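Local atomic coordinates of integrase (PDB entry 3KKR), a protein that probably catalyses the insertion of reverse-transcribed viral DNA into the host genome, as retroviral integrases do, through a core of the RNase H fold. Residues 25-30 against 138-143; 40-45 against 68-73. All coordinates share one frame; numbering follows the deposited sequence.

Overall arrangement
Both contacts belong to a single RNase H-like core built round a five-stranded mixed sheet; contact 1 packs a turn and strand against a helix, contact 2 a helix against a helix. Contact 1 sets the turn at S25 and G26 and the adjoining L27, at one edge of the sheet, against the first turn of helix 139-151, and so brings the C-terminal helix back to that edge. Contact 2 falls between its segments in sequence and joins helix 38-51 to helix 68-76, with strand 56-59 and helix 63-66 between them in the chain. The contact centres are about 22 Å apart, on opposite sides of the chain's centre, and their nearest atoms about 6 Å apart.

Contact 1 of 2, residues 25-30 against 138-143; sequences SGLVEA and TPYEIY
The hydroxyl of S25 is held by two hydrogen bonds while it rests against Y143: its OG accepts the backbone N-H of L27 (3.2 Å, 153° at the hydrogen), closing an ST turn, and is also hydrogen-bonded to E22. That turn leads into outer strand 27-33 of the RNase H-like sheet, and the C-terminal helix 139-151 starts against it, its local axis at 104° to the strand. No hydrogen bond crosses between 25-30 and 138-143; the join is made by close packing. The chi1 of 57° places OG between the backbone N and carbonyl carbon of S25, where it can reach L27 N and still lie 3.5 Å from Y143 CB, near the plane of the tyrosine ring at its edge. S25 CB sits against P139 O and also meets I142 CG2 at 3.6 Å. P139 turns its ring toward the turn, with CB 3.3 Å from S25 O. The helix start is fixed by a capping box: T138 OG1 accepts from E141 N, and E141 OE1 takes a weak bond from T138 N. The two methyls of L27 divide their work. CD1 lies 3.6 Å from Y140 CA, while the other branch leans over the Y143 ring, whose opposite end is held by a hydrogen bond from T53 N to OH and whose ring meets Y52 edge-to-face. L27 CD2 stands 4.0 Å above that ring plane, displaced toward the rim, with Y143 CG its nearest ring atom.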
loop_
_atom_site.group_PDB
_atom_site.type_symbol
_atom_site.label_atom_id
_atom_site.label_comp_id
_atom_site.label_asym_id
_atom_site.label_seq_id
_atom_site.Cartn_x
_atom_site.Cartn_y
_atom_site.Cartn_z
ATOM N N SER A 25 -6.546 -1.510 8.522
ATOM C CA SER A 25 -6.210 -0.244 9.157
ATOM C C SER A 25 -6.326 0.945 8.206
ATOM O O SER A 25 -6.460 2.089 8.647
ATOM C CB SER A 25 -4.797 -0.300 9.745
ATOM O OG SER A 25 -3.843 -0.627 8.751
ATOM N N GLY A 26 -6.291 0.670 6.905
ATOM C CA GLY A 26 -6.236 1.719 5.910
ATOM C C GLY A 26 -4.829 2.267 5.776
ATOM O O GLY A 26 -4.606 3.284 5.128
ATOM N N LEU A 27 -3.868 1.590 6.390
ATOM C CA LEU A 27 -2.477 1.997 6.277
ATOM C C LEU A 27 -1.979 1.842 4.849
ATOM O O LEU A 27 -2.228 0.823 4.202
ATOM C CB LEU A 27 -1.590 1.176 7.208
ATOM C CG LEU A 27 -0.160 1.687 7.343
ATOM C CD1 LEU A 27 -0.093 2.770 8.416
ATOM C CD2 LEU A 27 0.765 0.551 7.683
ATOM N N VAL A 28 -1.250 2.854 4.379
ATOM C CA VAL A 28 -0.757 2.900 3.007
ATOM C C VAL A 28 0.760 2.864 2.905
ATOM O O VAL A 28 1.473 3.504 3.679
ATOM C CB VAL A 28 -1.221 4.175 2.301
ATOM C CG1 VAL A 28 -0.636 4.242 0.902
ATOM C CG2 VAL A 28 -2.730 4.226 2.264
ATOM N N GLU A 29 1.241 2.110 1.924
ATOM C CA GLU A 29 2.658 2.048 1.599
ATOM C C GLU A 29 2.797 2.249 0.108
ATOM O O GLU A 29 2.269 1.474 -0.681
ATOM C CB GLU A 29 3.241 0.693 1.987
ATOM C CG GLU A 29 4.582 0.376 1.321
ATOM C CD GLU A 29 5.776 1.012 2.031
ATOM O OE1 GLU A 29 6.882 0.440 1.951
ATOM O OE2 GLU A 29 5.614 2.073 2.671
ATOM N N ALA A 30 3.494 3.300 -0.285
ATOM C CA ALA A 30 3.591 3.615 -1.697
ATOM C C ALA A 30 5.026 3.925 -2.100
ATOM O O ALA A 30 5.872 4.234 -1.262
ATOM C CB ALA A 30 2.668 4.758 -2.042
ATOM N N THR A 138 -5.048 6.632 14.373
ATOM C CA THR A 138 -4.647 6.842 12.996
ATOM C C THR A 138 -4.538 5.449 12.393
ATOM O O THR A 138 -4.523 4.464 13.121
ATOM C CB THR A 138 -3.282 7.545 12.925
ATOM O OG1 THR A 138 -2.301 6.746 13.600
ATOM C CG2 THR A 138 -3.346 8.908 13.601
ATOM N N PRO A 139 -4.495 5.352 11.061
ATOM C CA PRO A 139 -4.266 4.039 10.460
ATOM C C PRO A 139 -3.026 3.354 11.021
ATOM O O PRO A 139 -3.007 2.135 11.126
ATOM C CB PRO A 139 -4.074 4.381 8.987
ATOM C CG PRO A 139 -4.982 5.530 8.779
ATOM C CD PRO A 139 -4.877 6.354 10.052
ATOM N N TYR A 140 -2.002 4.120 11.377
ATOM C CA TYR A 140 -0.791 3.521 11.914
ATOM C C TYR A 140 -1.025 2.921 13.285
ATOM O O TYR A 140 -0.566 1.823 13.579
ATOM C CB TYR A 140 0.331 4.543 12.019
ATOM C CG TYR A 140 1.628 3.919 12.470
ATOM C CD1 TYR A 140 2.049 2.708 11.940
ATOM C CD2 TYR A 140 2.434 4.537 13.417
ATOM C CE1 TYR A 140 3.232 2.128 12.337
ATOM C CE2 TYR A 140 3.623 3.968 13.824
ATOM C CZ TYR A 140 4.020 2.762 13.279
ATOM O OH TYR A 140 5.203 2.174 13.671
ATOM N N GLU A 141 -1.731 3.654 14.133
ATOM C CA GLU A 141 -1.990 3.195 15.484
ATOM C C GLU A 141 -2.886 1.980 15.441
ATOM O O GLU A 141 -2.805 1.113 16.305
ATOM C CB GLU A 141 -2.614 4.309 16.324
ATOM C CG GLU A 141 -1.782 5.578 16.326
ATOM C CD GLU A 141 -2.359 6.662 17.197
ATOM O OE1 GLU A 141 -3.589 6.671 17.411
ATOM O OE2 GLU A 141 -1.576 7.509 17.669
ATOM N N ILE A 142 -3.735 1.911 14.422
ATOM C CA ILE A 142 -4.613 0.759 14.253
ATOM C C ILE A 142 -3.799 -0.455 13.861
ATOM O O ILE A 142 -3.924 -1.521 14.461
ATOM C CB ILE A 142 -5.670 1.000 13.175
ATOM C CG1 ILE A 142 -6.558 2.183 13.561
ATOM C CG2 ILE A 142 -6.497 -0.268 12.951
ATOM C CD1 ILE A 142 -7.733 2.413 12.618
ATOM N N TYR A 143 -2.964 -0.279 12.847
ATOM C CA TYR A 143 -2.095 -1.341 12.374
ATOM C C TYR A 143 -1.169 -1.776 13.507
ATOM O O TYR A 143 -0.941 -2.961 13.737
ATOM C CB TYR A 143 -1.270 -0.861 11.169
ATOM C CG TYR A 143 -0.189 -1.844 10.784
ATOM C CD1 TYR A 143 -0.445 -2.875 9.884
ATOM C CD2 TYR A 143 1.073 -1.769 11.356
ATOM C CE1 TYR A 143 0.533 -3.782 9.557
ATOM C CE2 TYR A 143 2.063 -2.669 11.027
ATOM C CZ TYR A 143 1.786 -3.675 10.133
ATOM O OH TYR A 143 2.766 -4.579 9.811
#

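Contact 2 of 2, residues 40-45 against 68-73; sequences QVALCI and HRIENL
I70 pushes its CD1 methyl into the angle between V41 and A42, 3.8 Å from V41 CG1, and this kind of contact, apolar carbon against apolar carbon, carries most of the interface. The I70 side chain lies nearly perpendicular to V41. Its torsions turn it there: with CG1 anti to the carbonyl carbon (chi1 -51°) and a second bend at chi2, CD1 swings across to the facing helix and also comes within 3.9 Å of A42 CB. The CG2 branch of I70 instead meets I45, about a turn beyond V41 on the facing helix, with CG2 3.9 Å from I45 CD1 as the two isoleucines pass obliquely. L73 continues the row. Extended from its backbone with CG anti to N (chi1 -175°), it runs antiparallel alongside the I45 side chain, and its CD2 packs 3.6 Å from I45 CG2. R69, exposed, lays the CG and CD of its chain against the methyl of A42; the closer of the two, R69 CD, is 3.9 Å from A42 CB.

These residues join two helices of the RNase H-like core, 38-51 and 68-76, whose segments run nearly parallel, 20° apart, with axes 9.7 Å from each other at their closest. The small side chain of A42 marks the nearest backbone pair, with A42 CA 6.1 Å from I70 CA. V41 also touches C64 and F65 of helix 63-66, and I45 reaches W18 on strand 16-22.

A second kind of contact sets a methyl against the backbone, without any hydrogen bond between the segments: L73 CD2 packs on the carbonyl oxygen of A42, 3.7 Å from A42 O.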
loop_
_atom_site.group_PDB
_atom_site.type_symbol
_atom_site.label_atom_id
_atom_site.label_comp_id
_atom_site.label_asym_id
_atom_site.label_seq_id
_atom_site.Cartn_x
_atom_site.Cartn_y
_atom_site.Cartn_z
ATOM N N GLN A 40 9.914 -4.323 -11.051
ATOM C CA GLN A 40 9.648 -3.209 -10.154
ATOM C C GLN A 40 8.746 -3.615 -8.996
ATOM O O GLN A 40 9.037 -3.310 -7.840
ATOM C CB GLN A 40 9.012 -2.060 -10.925
ATOM C CG GLN A 40 9.913 -1.511 -11.997
ATOM C CD GLN A 40 11.275 -1.166 -11.450
ATOM O OE1 GLN A 40 11.420 -0.237 -10.657
ATOM N NE2 GLN A 40 12.288 -1.918 -11.866
ATOM N N VAL A 41 7.648 -4.294 -9.318
ATOM C CA VAL A 41 6.691 -4.753 -8.322
ATOM C C VAL A 41 7.355 -5.662 -7.285
ATOM O O VAL A 41 7.044 -5.595 -6.100
ATOM C CB VAL A 41 5.506 -5.485 -8.993
ATOM C CG1 VAL A 41 4.715 -6.272 -7.981
ATOM C CG2 VAL A 41 4.604 -4.496 -9.709
ATOM N N ALA A 42 8.279 -6.502 -7.734
ATOM C CA ALA A 42 8.974 -7.428 -6.841
ATOM C C ALA A 42 9.835 -6.698 -5.821
ATOM O O ALA A 42 9.992 -7.161 -4.698
ATOM C CB ALA A 42 9.819 -8.411 -7.637
ATOM N N LEU A 43 10.404 -5.565 -6.222
ATOM C CA LEU A 43 11.201 -4.736 -5.323
ATOM C C LEU A 43 10.313 -4.063 -4.283
ATOM O O LEU A 43 10.654 -3.986 -3.101
ATOM C CB LEU A 43 11.964 -3.675 -6.115
ATOM C CG LEU A 43 13.410 -4.000 -6.486
ATOM C CD1 LEU A 43 13.609 -5.488 -6.666
ATOM C CD2 LEU A 43 13.833 -3.234 -7.736
ATOM N N CYS A 44 9.168 -3.576 -4.744
ATOM C CA CYS A 44 8.199 -2.951 -3.870
ATOM C C CYS A 44 7.678 -3.953 -2.865
ATOM O O CYS A 44 7.558 -3.649 -1.683
ATOM C CB CYS A 44 7.053 -2.379 -4.690
ATOM S SG CYS A 44 7.541 -0.972 -5.692
ATOM N N ILE A 45 7.376 -5.155 -3.332
ATOM C CA ILE A 45 6.870 -6.193 -2.450
ATOM C C ILE A 45 7.912 -6.596 -1.417
ATOM O O ILE A 45 7.587 -6.797 -0.244
ATOM C CB ILE A 45 6.399 -7.416 -3.241
ATOM C CG1 ILE A 45 5.005 -7.142 -3.815
ATOM C CG2 ILE A 45 6.405 -8.665 -2.360
ATOM C CD1 ILE A 45 4.537 -8.158 -4.858
ATOM N N HIS A 68 5.316 -14.773 -13.279
ATOM C CA HIS A 68 5.858 -15.881 -12.500
ATOM C C HIS A 68 6.740 -15.396 -11.358
ATOM O O HIS A 68 6.751 -15.978 -10.273
ATOM C CB HIS A 68 6.656 -16.837 -13.382
ATOM C CG HIS A 68 7.351 -17.912 -12.610
ATOM N ND1 HIS A 68 8.637 -17.773 -12.132
ATOM C CD2 HIS A 68 6.924 -19.132 -12.197
ATOM C CE1 HIS A 68 8.977 -18.864 -11.467
ATOM N NE2 HIS A 68 7.957 -19.704 -11.498
ATOM N N ARG A 69 7.489 -14.330 -11.615
ATOM C CA ARG A 69 8.386 -13.772 -10.616
ATOM C C ARG A 69 7.635 -13.385 -9.339
ATOM O O ARG A 69 8.062 -13.715 -8.225
ATOM C CB ARG A 69 9.134 -12.577 -11.195
ATOM C CG ARG A 69 9.513 -11.561 -10.163
ATOM C CD ARG A 69 10.789 -10.859 -10.528
ATOM N NE ARG A 69 10.837 -10.458 -11.929
ATOM C CZ ARG A 69 11.887 -9.855 -12.478
ATOM N NH1 ARG A 69 12.958 -9.586 -11.739
ATOM N NH2 ARG A 69 11.873 -9.516 -13.758
ATOM N N ILE A 70 6.507 -12.699 -9.507
ATOM C CA ILE A 70 5.667 -12.299 -8.379
ATOM C C ILE A 70 5.060 -13.503 -7.663
ATOM O O ILE A 70 5.127 -13.606 -6.444
ATOM C CB ILE A 70 4.537 -11.354 -8.824
ATOM C CG1 ILE A 70 5.109 -10.200 -9.647
ATOM C CG2 ILE A 70 3.767 -10.843 -7.622
ATOM C CD1 ILE A 70 6.314 -9.530 -9.009
ATOM N N GLU A 71 4.471 -14.414 -8.425
ATOM C CA GLU A 71 3.882 -15.617 -7.851
ATOM C C GLU A 71 4.910 -16.413 -7.043
ATOM O O GLU A 71 4.618 -16.922 -5.960
ATOM C CB GLU A 71 3.302 -16.493 -8.961
ATOM C CG GLU A 71 2.297 -15.784 -9.853
ATOM C CD GLU A 71 1.892 -16.617 -11.061
ATOM O OE1 GLU A 71 2.519 -17.671 -11.303
ATOM O OE2 GLU A 71 0.945 -16.218 -11.775
ATOM N N ASN A 72 6.115 -16.517 -7.585
ATOM C CA ASN A 72 7.192 -17.255 -6.944
ATOM C C ASN A 72 7.615 -16.578 -5.658
ATOM O O ASN A 72 7.804 -17.223 -4.630
ATOM C CB ASN A 72 8.388 -17.333 -7.889
ATOM C CG ASN A 72 9.531 -18.152 -7.323
ATOM O OD1 ASN A 72 10.582 -17.611 -6.959
ATOM N ND2 ASN A 72 9.331 -19.467 -7.241
ATOM N N LEU A 73 7.774 -15.265 -5.732
ATOM C CA LEU A 73 8.170 -14.478 -4.583
ATOM C C LEU A 73 7.190 -14.701 -3.437
ATOM O O LEU A 73 7.593 -14.993 -2.311
ATOM C CB LEU A 73 8.231 -13.000 -4.958
ATOM C CG LEU A 73 8.753 -12.049 -3.886
ATOM C CD1 LEU A 73 10.186 -12.422 -3.530
ATOM C CD2 LEU A 73 8.673 -10.619 -4.381
#